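Local structure of R.Pab1 family restriction endonuclease (Campylobacter coli, 7CFA) at residues 22-27 against 152-157; 110-115 against 158-163; 170-175 against 212-217. The protein is a restriction DNA glycosylase that probably excises adenine bases from its recognition sequence in DNA rather than hydrolysing the backbone directly. The protein carries 2 engineered substitutions. All blocks are in the same frame, centred on the assembly; numbering follows the deposited sequence.

Contact 1: residues 22-27 against 152-157; sequences RIKQRS and LSEIII
A salt bridge between K24 and E154, with the guanidinium of R26 lying against L152 beside it, spans one face of the curved antiparallel sheet; the curvature is consistent with the half-pipe fold of the R.PabI family. The strands that carry these residues are not neighbours: 47-51 and 166-175 run between them, and the nearest CA atoms, those of R26 and L152, lie 12.2 Å apart. Side chains therefore do all the bridging, meeting from opposite directions above the intervening strands. The CG of K24 sits between its backbone N and carbonyl carbon (chi1 61°), and the chain beyond is fully extended, which carries the ammonium group across the side chain of C173. E154 reaches back with a straight chain of its own, over Y171 and C173. The bridge is one-sided: K24 NZ lies 2.6 Å from E154 OE2 but 3.9 Å from E154 OE1. K24 NZ also pairs with E50 of strand 47-51, so a single lysine links two acidic side chains whose oxygens lie close together, and R22 supplies a further positive charge to E50. Two residues on from K24, R26 is held by a bond from NH1 to the hydroxyl of Y48. Its guanidinium turns one face to L152, whose CD2 methyl lies 3.7 Å from R26 NH1 and 3.9 Å from both R26 CZ and R26 NH2.

Contact 2: residues 110-115 against 158-163; sequences LIEDKM and KEKQRA
K160 and E112 form a salt bridge at the surface, joining the single-turn helix 111-114 to the connection that follows strand 152-159. From CB, which is directed at the helix, the lysine chain starts with CG anti to its carbonyl carbon (chi1 -73°), its aliphatic part lying on Q167, and continues extended as far as CE, which lies 3.8 Å from E112 OE1. The last torsion (chi4 -58°) then turns NZ onto the carboxylate. K160 NZ donates to E112 OE1 at 3.0 Å. The approach is steep: the nitrogen sits 53° out of the carboxylate plane, and the two side chains cross at about a right angle. E112 OE2 is 4.0 Å from K160 NZ and is engaged elsewhere, accepting from the backbone N of G168, while K160 NZ has a second, weak bond to V166 O. The carboxylate thus holds K160, just after strand 152-159, with one oxygen and G168 of strand 166-175 with the other. On the other side, E112 is placed by a compact helical turn in which L110, at the N-cap position, offers its carbonyl oxygen to both D113 N (3.1 Å) and K114 N (3.0 Å), while M115 N bonds to I111 O. Next to E112, I111 packs on V127 of the second subunit. K160 opens a type II beta turn ending at A163, and the whole is a surface salt bridge clamping a short helix to the connection of a beta hairpin.

Contact 3: residues 170-175 against 212-217; sequences LYFCFP and LEMLKI
The terminal methyl of M214 sits over the face of the F172 ring, making a CH-pi and Met-aromatic contact in the layer between the curved antiparallel sheet and the helices packed on it. M214 CE lies 3.6 Å from the centroid of the F172 ring and only 16° off its normal. The sulfur follows behind, with M214 SD 4.6 Å from the same centroid and likewise over the face. A bend at the end of the methionine chain (chi3 -41°) swings CE onto the ring, where it comes closest to F172 CD1 and F172 CE1, both at 3.5 Å. F174 of the same strand places CD2 over the rim of the opposite face; the ring of F211, one helical turn before L215, also meets F172, its plane steeply inclined. Strand 170-175 and helix 212-217 run nearly antiparallel, their axes 165° apart in direction and 11.0 Å apart at closest approach, a spacing bridged by large apolar side chains. L170 and F172 serve the helix, whereas Y171 points to the other side of the sheet, against E154 and I156. Behind M214, L215 turns to helix 223-237, so helix 208-219 is packed between sheet and helix, and K216 touches I130 of the second subunit. L170 uses both its branches: CD2 rests 4.1 Å from M214 SD, while L170 CD1 reaches I217 CG2, one turn further along the helix, at 4.0 Å.

Overall arrangement
From the N terminus, strand 21-27 opens contact 1, which closes only when the chain returns in strand 152-159. Within that long excursion helix 111-114 opens contact 2, and this closes just after contact 1, so the two cross. Contact 3 follows both in series, from strand 166-175 to helix 208-219. Strand 152-159 serves contacts 1 and 2, and I155 CD1 packs on I111 CD1 at 3.6 Å. Contacts 1 and 3 are joined by sheet pairing, with E154 O 2.8 Å from Y171 N. Together they link strand 21-27 to strand 152-159 across the sheet and fasten helices 111-114 and 208-219 to it, contacts 1 and 3 lying on its two faces.

Contact 1: residues 22-27 against 152-157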
ATOM      1  N   ARG A  22       8.761   8.884  -8.440  1.00 64.47           N
ATOM      2  CA  ARG A  22       9.000   7.523  -8.890  1.00 61.53           C
ATOM      3  C   ARG A  22       8.855   7.463 -10.404  1.00 63.99           C
ATOM      4  O   ARG A  22       8.109   8.241 -11.003  1.00 66.68           O
ATOM      5  CB  ARG A  22       8.042   6.524  -8.221  1.00 60.80           C
ATOM      6  CG  ARG A  22       8.192   6.435  -6.706  1.00 72.05           C
ATOM      7  CD  ARG A  22       7.402   5.269  -6.119  1.00 82.23           C
ATOM      8  NE  ARG A  22       5.964   5.397  -6.340  1.00 93.25           N
ATOM      9  CZ  ARG A  22       5.052   4.594  -5.800  1.00 94.55           C
ATOM     10  NH1 ARG A  22       5.428   3.602  -5.002  1.00 96.87           N
ATOM     11  NH2 ARG A  22       3.763   4.781  -6.054  1.00 83.26           N
ATOM     12  N   ILE A  23       9.581   6.533 -11.016  1.00 65.35           N
ATOM     13  CA  ILE A  23       9.552   6.321 -12.459  1.00 61.73           C
ATOM     14  C   ILE A  23       8.863   4.992 -12.730  1.00 62.27           C
ATOM     15  O   ILE A  23       9.243   3.961 -12.161  1.00 66.30           O
ATOM     16  CB  ILE A  23      10.967   6.341 -13.065  1.00 68.36           C
ATOM     17  CG1 ILE A  23      11.695   7.630 -12.682  1.00 69.65           C
ATOM     18  CG2 ILE A  23      10.896   6.198 -14.578  1.00 66.76           C
ATOM     19  CD1 ILE A  23      11.019   8.885 -13.187  1.00 69.67           C
ATOM     20  N   LYS A  24       7.854   5.017 -13.597  1.00 62.56           N
ATOM     21  CA  LYS A  24       7.093   3.830 -13.954  1.00 68.07           C
ATOM     22  C   LYS A  24       6.948   3.759 -15.468  1.00 74.67           C
ATOM     23  O   LYS A  24       7.264   4.708 -16.191  1.00 80.44           O
ATOM     24  CB  LYS A  24       5.713   3.826 -13.281  1.00 70.22           C
ATOM     25  CG  LYS A  24       4.830   5.001 -13.670  1.00 80.20           C
ATOM     26  CD  LYS A  24       3.493   4.952 -12.950  1.00 87.26           C
ATOM     27  CE  LYS A  24       2.625   6.145 -13.320  1.00 93.66           C
ATOM     28  NZ  LYS A  24       1.331   6.143 -12.582  1.00 99.90           N
ATOM     29  N   GLN A  25       6.460   2.617 -15.946  1.00 76.09           N
ATOM     30  CA  GLN A  25       6.245   2.380 -17.369  1.00 78.85           C
ATOM     31  C   GLN A  25       4.769   2.086 -17.598  1.00 78.55           C
ATOM     32  O   GLN A  25       4.223   1.145 -17.013  1.00 86.99           O
ATOM     33  CB  GLN A  25       7.115   1.225 -17.873  1.00 81.44           C
ATOM     34  CG  GLN A  25       7.029   0.983 -19.373  1.00 90.12           C
ATOM     35  CD  GLN A  25       8.085   0.014 -19.871  1.00 97.58           C
ATOM     36  OE1 GLN A  25       9.093  -0.224 -19.204  1.00 94.38           O
ATOM     37  NE2 GLN A  25       7.858  -0.551 -21.052  1.00105.72           N
ATOM     38  N   ARG A  26       4.131   2.888 -18.448  1.00 77.07           N
ATOM     39  CA  ARG A  26       2.702   2.758 -18.705  1.00 89.29           C
ATOM     40  C   ARG A  26       2.458   1.605 -19.671  1.00106.34           C
ATOM     41  O   ARG A  26       2.969   1.610 -20.797  1.00110.25           O
ATOM     42  CB  ARG A  26       2.143   4.064 -19.265  1.00 89.93           C
ATOM     43  CG  ARG A  26       0.625   4.149 -19.274  1.00 96.68           C
ATOM     44  CD  ARG A  26       0.158   5.530 -19.713  1.00 99.42           C
ATOM     45  NE  ARG A  26      -1.279   5.711 -19.527  1.00102.42           N
ATOM     46  CZ  ARG A  26      -1.932   6.837 -19.797  1.00 98.50           C
ATOM     47  NH1 ARG A  26      -1.278   7.889 -20.269  1.00 92.45           N
ATOM     48  NH2 ARG A  26      -3.241   6.910 -19.595  1.00 98.18           N
ATOM     49  N   SER A  27       1.678   0.616 -19.230  1.00113.47           N
ATOM     50  CA  SER A  27       1.385  -0.568 -20.039  1.00124.57           C
ATOM     51  C   SER A  27       0.214  -0.268 -20.976  1.00133.05           C
ATOM     52  O   SER A  27      -0.916  -0.728 -20.792  1.00135.96           O
ATOM     53  CB  SER A  27       1.093  -1.766 -19.147  1.00123.45           C
ATOM     54  OG  SER A  27       2.200  -2.063 -18.317  1.00121.22           O
ATOM     55  N   LEU A 152      -1.428  13.959 -16.576  1.00 46.78           N
ATOM     56  CA  LEU A 152      -2.591  13.412 -15.895  1.00 49.79           C
ATOM     57  C   LEU A 152      -2.303  13.378 -14.404  1.00 45.75           C
ATOM     58  O   LEU A 152      -1.147  13.403 -13.972  1.00 48.77           O
ATOM     59  CB  LEU A 152      -2.956  12.010 -16.406  1.00 51.96           C
ATOM     60  CG  LEU A 152      -2.026  10.827 -16.110  1.00 53.42           C
ATOM     61  CD1 LEU A 152      -2.353  10.148 -14.779  1.00 47.98           C
ATOM     62  CD2 LEU A 152      -2.076   9.815 -17.243  1.00 50.30           C
ATOM     63  N   SER A 153      -3.372  13.318 -13.619  1.00 45.12           N
ATOM     64  CA  SER A 153      -3.268  13.102 -12.186  1.00 40.25           C
ATOM     65  C   SER A 153      -4.168  11.939 -11.802  1.00 40.29           C
ATOM     66  O   SER A 153      -5.260  11.778 -12.355  1.00 41.25           O
ATOM     67  CB  SER A 153      -3.650  14.355 -11.386  1.00 48.31           C
ATOM     68  OG  SER A 153      -5.007  14.696 -11.588  1.00 67.81           O
ATOM     69  N   GLU A 154      -3.697  11.119 -10.870  1.00 47.43           N
ATOM     70  CA  GLU A 154      -4.456   9.977 -10.388  1.00 46.41           C
ATOM     71  C   GLU A 154      -4.581  10.043  -8.874  1.00 46.38           C
ATOM     72  O   GLU A 154      -3.611  10.344  -8.171  1.00 45.18           O
ATOM     73  CB  GLU A 154      -3.815   8.654 -10.817  1.00 46.87           C
ATOM     74  CG  GLU A 154      -2.323   8.552 -10.567  1.00 68.16           C
ATOM     75  CD  GLU A 154      -1.735   7.277 -11.143  1.00 82.95           C
ATOM     76  OE1 GLU A 154      -2.498   6.489 -11.740  1.00 77.77           O
ATOM     77  OE2 GLU A 154      -0.512   7.062 -11.001  1.00 86.12           O
ATOM     78  N   ILE A 155      -5.785   9.770  -8.383  1.00 41.52           N
ATOM     79  CA  ILE A 155      -6.090   9.809  -6.959  1.00 48.88           C
ATOM     80  C   ILE A 155      -6.324   8.383  -6.488  1.00 46.47           C
ATOM     81  O   ILE A 155      -7.270   7.719  -6.933  1.00 46.36           O
ATOM     82  CB  ILE A 155      -7.307  10.699  -6.667  1.00 44.74           C
ATOM     83  CG1 ILE A 155      -7.038  12.126  -7.151  1.00 44.09           C
ATOM     84  CG2 ILE A 155      -7.634  10.684  -5.181  1.00 39.44           C
ATOM     85  CD1 ILE A 155      -8.222  13.049  -7.030  1.00 45.56           C
ATOM     86  N   ILE A 156      -5.460   7.908  -5.598  1.00 49.38           N
ATOM     87  CA  ILE A 156      -5.589   6.580  -5.013  1.00 47.71           C
ATOM     88  C   ILE A 156      -6.367   6.699  -3.711  1.00 46.47           C
ATOM     89  O   ILE A 156      -6.044   7.533  -2.856  1.00 44.51           O
ATOM     90  CB  ILE A 156      -4.209   5.945  -4.777  1.00 54.37           C
ATOM     91  CG1 ILE A 156      -3.410   5.900  -6.082  1.00 59.63           C
ATOM     92  CG2 ILE A 156      -4.357   4.551  -4.191  1.00 70.74           C
ATOM     93  CD1 ILE A 156      -4.092   5.130  -7.190  1.00 70.79           C
ATOM     94  N   ILE A 157      -7.396   5.871  -3.558  1.00 48.82           N
ATOM     95  CA  ILE A 157      -8.263   5.891  -2.385  1.00 49.70           C
ATOM     96  C   ILE A 157      -7.876   4.729  -1.479  1.00 54.32           C
ATOM     97  O   ILE A 157      -7.944   3.563  -1.887  1.00 52.29           O
ATOM     98  CB  ILE A 157      -9.744   5.811  -2.783  1.00 53.10           C
ATOM     99  CG1 ILE A 157     -10.105   6.945  -3.746  1.00 62.62           C
ATOM    100  CG2 ILE A 157     -10.629   5.857  -1.549  1.00 49.29           C
ATOM    101  CD1 ILE A 157      -9.908   8.329  -3.166  1.00 64.69           C
TER

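Contact 2: residues 110-115 against 158-163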
ATOM      1  N   LEU A 110     -17.641  15.888  -2.209  1.00 54.81           N
ATOM      2  CA  LEU A 110     -16.246  15.658  -1.871  1.00 54.13           C
ATOM      3  C   LEU A 110     -15.840  14.238  -2.247  1.00 57.78           C
ATOM      4  O   LEU A 110     -16.631  13.297  -2.137  1.00 50.95           O
ATOM      5  CB  LEU A 110     -15.993  15.895  -0.379  1.00 44.76           C
ATOM      6  CG  LEU A 110     -16.219  17.327   0.095  1.00 69.07           C
ATOM      7  CD1 LEU A 110     -16.059  17.413   1.604  1.00 64.46           C
ATOM      8  CD2 LEU A 110     -15.264  18.282  -0.608  1.00 62.30           C
ATOM      9  N   ILE A 111     -14.586  14.100  -2.682  1.00 57.24           N
ATOM     10  CA  ILE A 111     -14.096  12.816  -3.174  1.00 58.20           C
ATOM     11  C   ILE A 111     -14.100  11.769  -2.063  1.00 57.14           C
ATOM     12  O   ILE A 111     -14.540  10.632  -2.263  1.00 64.28           O
ATOM     13  CB  ILE A 111     -12.696  12.989  -3.790  1.00 51.42           C
ATOM     14  CG1 ILE A 111     -12.796  13.747  -5.112  1.00 54.74           C
ATOM     15  CG2 ILE A 111     -12.001  11.642  -3.968  1.00 39.33           C
ATOM     16  CD1 ILE A 111     -11.465  13.992  -5.782  1.00 52.56           C
ATOM     17  N   GLU A 112     -13.607  12.132  -0.877  1.00 49.23           N
ATOM     18  CA  GLU A 112     -13.550  11.172   0.221  1.00 55.82           C
ATOM     19  C   GLU A 112     -14.928  10.798   0.753  1.00 57.83           C
ATOM     20  O   GLU A 112     -15.036   9.826   1.507  1.00 60.15           O
ATOM     21  CB  GLU A 112     -12.673  11.717   1.350  1.00 51.10           C
ATOM     22  CG  GLU A 112     -11.200  11.798   0.972  1.00 64.47           C
ATOM     23  CD  GLU A 112     -10.325  12.347   2.082  1.00 82.13           C
ATOM     24  OE1 GLU A 112     -10.853  12.638   3.176  1.00 82.00           O
ATOM     25  OE2 GLU A 112      -9.104  12.488   1.855  1.00 87.68           O
ATOM     26  N   ASP A 113     -15.975  11.535   0.381  1.00 50.35           N
ATOM     27  CA  ASP A 113     -17.337  11.157   0.734  1.00 54.31           C
ATOM     28  C   ASP A 113     -18.030  10.348  -0.353  1.00 55.66           C
ATOM     29  O   ASP A 113     -18.929   9.560  -0.037  1.00 59.60           O
ATOM     30  CB  ASP A 113     -18.174  12.405   1.047  1.00 56.94           C
ATOM     31  CG  ASP A 113     -17.693  13.135   2.287  1.00 72.61           C
ATOM     32  OD1 ASP A 113     -17.223  12.463   3.230  1.00 81.36           O
ATOM     33  OD2 ASP A 113     -17.783  14.381   2.320  1.00 77.45           O
ATOM     34  N   LYS A 114     -17.628  10.510  -1.614  1.00 52.49           N
ATOM     35  CA  LYS A 114     -18.241   9.790  -2.723  1.00 50.52           C
ATOM     36  C   LYS A 114     -17.491   8.526  -3.114  1.00 43.61           C
ATOM     37  O   LYS A 114     -18.102   7.602  -3.658  1.00 48.92           O
ATOM     38  CB  LYS A 114     -18.348  10.699  -3.954  1.00 56.97           C
ATOM     39  CG  LYS A 114     -19.147  11.972  -3.727  1.00 60.45           C
ATOM     40  CD  LYS A 114     -20.562  11.669  -3.258  1.00 60.90           C
ATOM     41  CE  LYS A 114     -21.349  12.948  -3.014  1.00 62.79           C
ATOM     42  NZ  LYS A 114     -22.737  12.673  -2.541  1.00 59.42           N
ATOM     43  N   MET A 115     -16.185   8.459  -2.866  1.00 39.72           N
ATOM     44  CA  MET A 115     -15.416   7.276  -3.227  1.00 42.72           C
ATOM     45  C   MET A 115     -15.503   6.245  -2.111  1.00 45.03           C
ATOM     46  O   MET A 115     -15.303   6.568  -0.935  1.00 52.99           O
ATOM     47  CB  MET A 115     -13.963   7.648  -3.512  1.00 37.41           C
ATOM     48  CG  MET A 115     -13.789   8.533  -4.741  1.00 50.16           C
ATOM     49  SD  MET A 115     -14.431   7.786  -6.260  1.00 63.37           S
ATOM     50  CE  MET A 115     -15.926   8.732  -6.517  1.00 46.15           C
ATOM     51  N   LYS A 158      -7.474   5.042  -0.248  1.00 54.85           N
ATOM     52  CA  LYS A 158      -7.120   4.043   0.750  1.00 54.17           C
ATOM     53  C   LYS A 158      -7.875   4.330   2.043  1.00 53.83           C
ATOM     54  O   LYS A 158      -8.518   5.372   2.195  1.00 54.68           O
ATOM     55  CB  LYS A 158      -5.607   4.017   1.010  1.00 57.53           C
ATOM     56  CG  LYS A 158      -4.773   3.528  -0.166  1.00 71.41           C
ATOM     57  CD  LYS A 158      -5.026   2.056  -0.464  1.00 73.93           C
ATOM     58  CE  LYS A 158      -4.168   1.577  -1.625  1.00 71.00           C
ATOM     59  NZ  LYS A 158      -4.365   0.131  -1.922  1.00 76.18           N
ATOM     60  N   GLU A 159      -7.791   3.388   2.981  1.00 55.90           N
ATOM     61  CA  GLU A 159      -8.462   3.555   4.264  1.00 59.74           C
ATOM     62  C   GLU A 159      -7.755   4.611   5.104  1.00 63.67           C
ATOM     63  O   GLU A 159      -6.529   4.742   5.061  1.00 72.97           O
ATOM     64  CB  GLU A 159      -8.500   2.234   5.035  1.00 61.97           C
ATOM     65  CG  GLU A 159      -9.114   1.062   4.287  1.00 65.43           C
ATOM     66  CD  GLU A 159      -8.087   0.272   3.498  1.00 71.26           C
ATOM     67  OE1 GLU A 159      -6.974   0.796   3.282  1.00 73.92           O
ATOM     68  OE2 GLU A 159      -8.392  -0.873   3.103  1.00 70.97           O
ATOM     69  N   LYS A 160      -8.537   5.367   5.871  1.00 69.79           N
ATOM     70  CA  LYS A 160      -7.953   6.295   6.829  1.00 77.48           C
ATOM     71  C   LYS A 160      -7.281   5.518   7.953  1.00 98.06           C
ATOM     72  O   LYS A 160      -7.873   4.598   8.526  1.00 88.61           O
ATOM     73  CB  LYS A 160      -9.020   7.226   7.401  1.00 69.49           C
ATOM     74  CG  LYS A 160      -9.520   8.288   6.443  1.00 67.91           C
ATOM     75  CD  LYS A 160     -10.392   9.291   7.180  1.00 72.61           C
ATOM     76  CE  LYS A 160     -10.947  10.351   6.245  1.00 78.55           C
ATOM     77  NZ  LYS A 160      -9.862  11.097   5.549  1.00 89.84           N
ATOM     78  N   GLN A 161      -6.041   5.883   8.265  1.00125.82           N
ATOM     79  CA  GLN A 161      -5.293   5.206   9.316  1.00134.74           C
ATOM     80  C   GLN A 161      -5.795   5.675  10.673  1.00137.55           C
ATOM     81  O   GLN A 161      -5.782   6.875  10.964  1.00141.95           O
ATOM     82  CB  GLN A 161      -3.798   5.476   9.173  1.00142.26           C
ATOM     83  CG  GLN A 161      -3.205   4.948   7.887  1.00143.44           C
ATOM     84  CD  GLN A 161      -3.337   3.444   7.760  1.00144.51           C
ATOM     85  OE1 GLN A 161      -3.010   2.699   8.685  1.00146.17           O
ATOM     86  NE2 GLN A 161      -3.817   2.990   6.610  1.00142.07           N
ATOM     87  N   ARG A 162      -6.245   4.726  11.497  1.00135.14           N
ATOM     88  CA  ARG A 162      -6.737   5.020  12.843  1.00135.43           C
ATOM     89  C   ARG A 162      -7.935   5.964  12.809  1.00131.01           C
ATOM     90  O   ARG A 162      -8.107   6.808  13.691  1.00134.77           O
ATOM     91  CB  ARG A 162      -5.626   5.595  13.723  1.00137.01           C
ATOM     92  CG  ARG A 162      -4.453   4.658  13.921  1.00135.64           C
ATOM     93  CD  ARG A 162      -3.391   5.297  14.794  1.00136.98           C
ATOM     94  NE  ARG A 162      -3.916   5.625  16.115  1.00140.34           N
ATOM     95  CZ  ARG A 162      -3.824   4.826  17.171  1.00141.27           C
ATOM     96  NH1 ARG A 162      -3.219   3.649  17.065  1.00141.32           N
ATOM     97  NH2 ARG A 162      -4.336   5.204  18.334  1.00140.65           N
ATOM     98  N   ALA A 163      -8.772   5.822  11.783  1.00122.44           N
ATOM     99  CA  ALA A 163      -9.926   6.694  11.620  1.00116.19           C
ATOM    100  C   ALA A 163     -10.972   5.987  10.771  1.00110.37           C
ATOM    101  O   ALA A 163     -10.729   4.916  10.210  1.00105.20           O
ATOM    102  CB  ALA A 163      -9.536   8.034  10.987  1.00112.69           C
TER

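Contact 3: residues 170-175 against 212-217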
ATOM      1  N   LEU A 170      -3.032  12.079  -4.166  1.00 44.63           N
ATOM      2  CA  LEU A 170      -2.957  12.578  -5.532  1.00 38.00           C
ATOM      3  C   LEU A 170      -1.541  12.408  -6.065  1.00 41.19           C
ATOM      4  O   LEU A 170      -0.569  12.757  -5.388  1.00 37.32           O
ATOM      5  CB  LEU A 170      -3.381  14.047  -5.593  1.00 39.33           C
ATOM      6  CG  LEU A 170      -3.598  14.686  -6.970  1.00 44.95           C
ATOM      7  CD1 LEU A 170      -4.700  15.730  -6.894  1.00 48.56           C
ATOM      8  CD2 LEU A 170      -2.317  15.315  -7.497  1.00 38.50           C
ATOM      9  N   TYR A 171      -1.433  11.871  -7.276  1.00 39.49           N
ATOM     10  CA  TYR A 171      -0.158  11.696  -7.955  1.00 43.59           C
ATOM     11  C   TYR A 171      -0.194  12.454  -9.272  1.00 44.59           C
ATOM     12  O   TYR A 171      -1.173  12.361 -10.018  1.00 40.25           O
ATOM     13  CB  TYR A 171       0.145  10.215  -8.193  1.00 40.06           C
ATOM     14  CG  TYR A 171       0.353   9.428  -6.919  1.00 41.99           C
ATOM     15  CD1 TYR A 171      -0.726   8.880  -6.235  1.00 46.10           C
ATOM     16  CD2 TYR A 171       1.626   9.241  -6.396  1.00 41.20           C
ATOM     17  CE1 TYR A 171      -0.541   8.165  -5.067  1.00 48.81           C
ATOM     18  CE2 TYR A 171       1.822   8.524  -5.228  1.00 46.68           C
ATOM     19  CZ  TYR A 171       0.734   7.989  -4.568  1.00 55.25           C
ATOM     20  OH  TYR A 171       0.920   7.277  -3.406  1.00 57.28           O
ATOM     21  N   PHE A 172       0.866  13.206  -9.547  1.00 43.79           N
ATOM     22  CA  PHE A 172       0.992  13.986 -10.771  1.00 39.71           C
ATOM     23  C   PHE A 172       1.927  13.242 -11.717  1.00 40.45           C
ATOM     24  O   PHE A 172       3.070  12.943 -11.355  1.00 38.61           O
ATOM     25  CB  PHE A 172       1.515  15.387 -10.453  1.00 42.31           C
ATOM     26  CG  PHE A 172       1.595  16.297 -11.643  1.00 42.33           C
ATOM     27  CD1 PHE A 172       0.577  16.327 -12.584  1.00 38.54           C
ATOM     28  CD2 PHE A 172       2.680  17.141 -11.808  1.00 37.15           C
ATOM     29  CE1 PHE A 172       0.650  17.175 -13.673  1.00 42.08           C
ATOM     30  CE2 PHE A 172       2.757  17.990 -12.892  1.00 39.67           C
ATOM     31  CZ  PHE A 172       1.741  18.009 -13.825  1.00 45.20           C
ATOM     32  N   CYS A 173       1.441  12.935 -12.918  1.00 37.40           N
ATOM     33  CA  CYS A 173       2.156  12.063 -13.839  1.00 42.86           C
ATOM     34  C   CYS A 173       2.322  12.716 -15.205  1.00 51.04           C
ATOM     35  O   CYS A 173       1.446  13.451 -15.674  1.00 52.41           O
ATOM     36  CB  CYS A 173       1.435  10.719 -13.995  1.00 49.33           C
ATOM     37  SG  CYS A 173       1.124   9.861 -12.434  1.00 49.75           S
ATOM     38  N   PHE A 174       3.449  12.420 -15.842  1.00 52.47           N
ATOM     39  CA  PHE A 174       3.781  12.932 -17.166  1.00 56.74           C
ATOM     40  C   PHE A 174       4.980  12.147 -17.698  1.00 57.19           C
ATOM     41  O   PHE A 174       5.768  11.611 -16.911  1.00 53.13           O
ATOM     42  CB  PHE A 174       4.093  14.436 -17.126  1.00 55.33           C
ATOM     43  CG  PHE A 174       5.103  14.817 -16.087  1.00 53.48           C
ATOM     44  CD1 PHE A 174       6.459  14.795 -16.376  1.00 49.50           C
ATOM     45  CD2 PHE A 174       4.699  15.202 -14.820  1.00 51.54           C
ATOM     46  CE1 PHE A 174       7.389  15.145 -15.418  1.00 52.30           C
ATOM     47  CE2 PHE A 174       5.625  15.553 -13.860  1.00 54.84           C
ATOM     48  CZ  PHE A 174       6.972  15.524 -14.159  1.00 53.22           C
ATOM     49  N   PRO A 175       5.135  12.073 -19.021  1.00 52.66           N
ATOM     50  CA  PRO A 175       6.232  11.282 -19.593  1.00 54.95           C
ATOM     51  C   PRO A 175       7.600  11.836 -19.220  1.00 52.96           C
ATOM     52  O   PRO A 175       7.783  13.043 -19.043  1.00 56.53           O
ATOM     53  CB  PRO A 175       5.990  11.381 -21.104  1.00 58.10           C
ATOM     54  CG  PRO A 175       4.549  11.734 -21.242  1.00 55.19           C
ATOM     55  CD  PRO A 175       4.236  12.598 -20.063  1.00 53.28           C
ATOM     56  N   LEU A 212      -3.312  24.981 -12.051  1.00 43.28           N
ATOM     57  CA  LEU A 212      -4.526  25.587 -11.509  1.00 45.53           C
ATOM     58  C   LEU A 212      -5.655  24.569 -11.407  1.00 44.52           C
ATOM     59  O   LEU A 212      -6.381  24.538 -10.405  1.00 46.20           O
ATOM     60  CB  LEU A 212      -4.958  26.773 -12.369  1.00 46.66           C
ATOM     61  CG  LEU A 212      -4.151  28.063 -12.212  1.00 52.27           C
ATOM     62  CD1 LEU A 212      -4.597  29.095 -13.233  1.00 54.05           C
ATOM     63  CD2 LEU A 212      -4.296  28.609 -10.800  1.00 51.68           C
ATOM     64  N   GLU A 213      -5.827  23.732 -12.433  1.00 45.20           N
ATOM     65  CA  GLU A 213      -6.833  22.677 -12.360  1.00 47.34           C
ATOM     66  C   GLU A 213      -6.492  21.655 -11.282  1.00 44.55           C
ATOM     67  O   GLU A 213      -7.396  21.059 -10.687  1.00 49.17           O
ATOM     68  CB  GLU A 213      -6.980  21.988 -13.717  1.00 43.45           C
ATOM     69  CG  GLU A 213      -7.585  22.877 -14.792  1.00 52.78           C
ATOM     70  CD  GLU A 213      -7.861  22.135 -16.086  1.00 62.87           C
ATOM     71  OE1 GLU A 213      -7.623  20.909 -16.142  1.00 65.13           O
ATOM     72  OE2 GLU A 213      -8.318  22.780 -17.052  1.00 77.18           O
ATOM     73  N   MET A 214      -5.202  21.444 -11.017  1.00 38.99           N
ATOM     74  CA  MET A 214      -4.810  20.508  -9.970  1.00 45.88           C
ATOM     75  C   MET A 214      -5.122  21.071  -8.591  1.00 45.67           C
ATOM     76  O   MET A 214      -5.506  20.327  -7.681  1.00 50.01           O
ATOM     77  CB  MET A 214      -3.325  20.178 -10.092  1.00 44.82           C
ATOM     78  CG  MET A 214      -2.909  18.908  -9.378  1.00 56.26           C
ATOM     79  SD  MET A 214      -1.126  18.677  -9.443  1.00 67.75           S
ATOM     80  CE  MET A 214      -0.801  19.169 -11.132  1.00 59.45           C
ATOM     81  N   LEU A 215      -4.952  22.383  -8.414  1.00 39.88           N
ATOM     82  CA  LEU A 215      -5.355  23.016  -7.164  1.00 44.97           C
ATOM     83  C   LEU A 215      -6.850  22.849  -6.930  1.00 46.22           C
ATOM     84  O   LEU A 215      -7.285  22.564  -5.807  1.00 44.70           O
ATOM     85  CB  LEU A 215      -4.979  24.497  -7.178  1.00 40.85           C
ATOM     86  CG  LEU A 215      -5.138  25.229  -5.845  1.00 47.29           C
ATOM     87  CD1 LEU A 215      -4.116  24.719  -4.839  1.00 46.05           C
ATOM     88  CD2 LEU A 215      -5.021  26.735  -6.026  1.00 48.62           C
ATOM     89  N   LYS A 216      -7.652  23.014  -7.984  1.00 43.80           N
ATOM     90  CA  LYS A 216      -9.094  22.836  -7.856  1.00 51.09           C
ATOM     91  C   LYS A 216      -9.450  21.405  -7.474  1.00 50.13           C
ATOM     92  O   LYS A 216     -10.393  21.186  -6.704  1.00 51.87           O
ATOM     93  CB  LYS A 216      -9.789  23.230  -9.161  1.00 47.97           C
ATOM     94  CG  LYS A 216     -11.306  23.231  -9.077  1.00 52.65           C
ATOM     95  CD  LYS A 216     -11.945  23.766 -10.351  1.00 63.78           C
ATOM     96  CE  LYS A 216     -11.677  22.855 -11.538  1.00 76.88           C
ATOM     97  NZ  LYS A 216     -12.409  23.308 -12.755  1.00 81.15           N
ATOM     98  N   ILE A 217      -8.707  20.423  -7.990  1.00 44.16           N
ATOM     99  CA  ILE A 217      -8.992  19.028  -7.671  1.00 43.13           C
ATOM    100  C   ILE A 217      -8.662  18.732  -6.213  1.00 44.79           C
ATOM    101  O   ILE A 217      -9.405  18.016  -5.531  1.00 51.11           O
ATOM    102  CB  ILE A 217      -8.235  18.095  -8.633  1.00 38.05           C
ATOM    103  CG1 ILE A 217      -8.789  18.246 -10.051  1.00 43.04           C
ATOM    104  CG2 ILE A 217      -8.335  16.647  -8.173  1.00 39.76           C
ATOM    105  CD1 ILE A 217      -8.030  17.453 -11.089  1.00 49.45           C
TER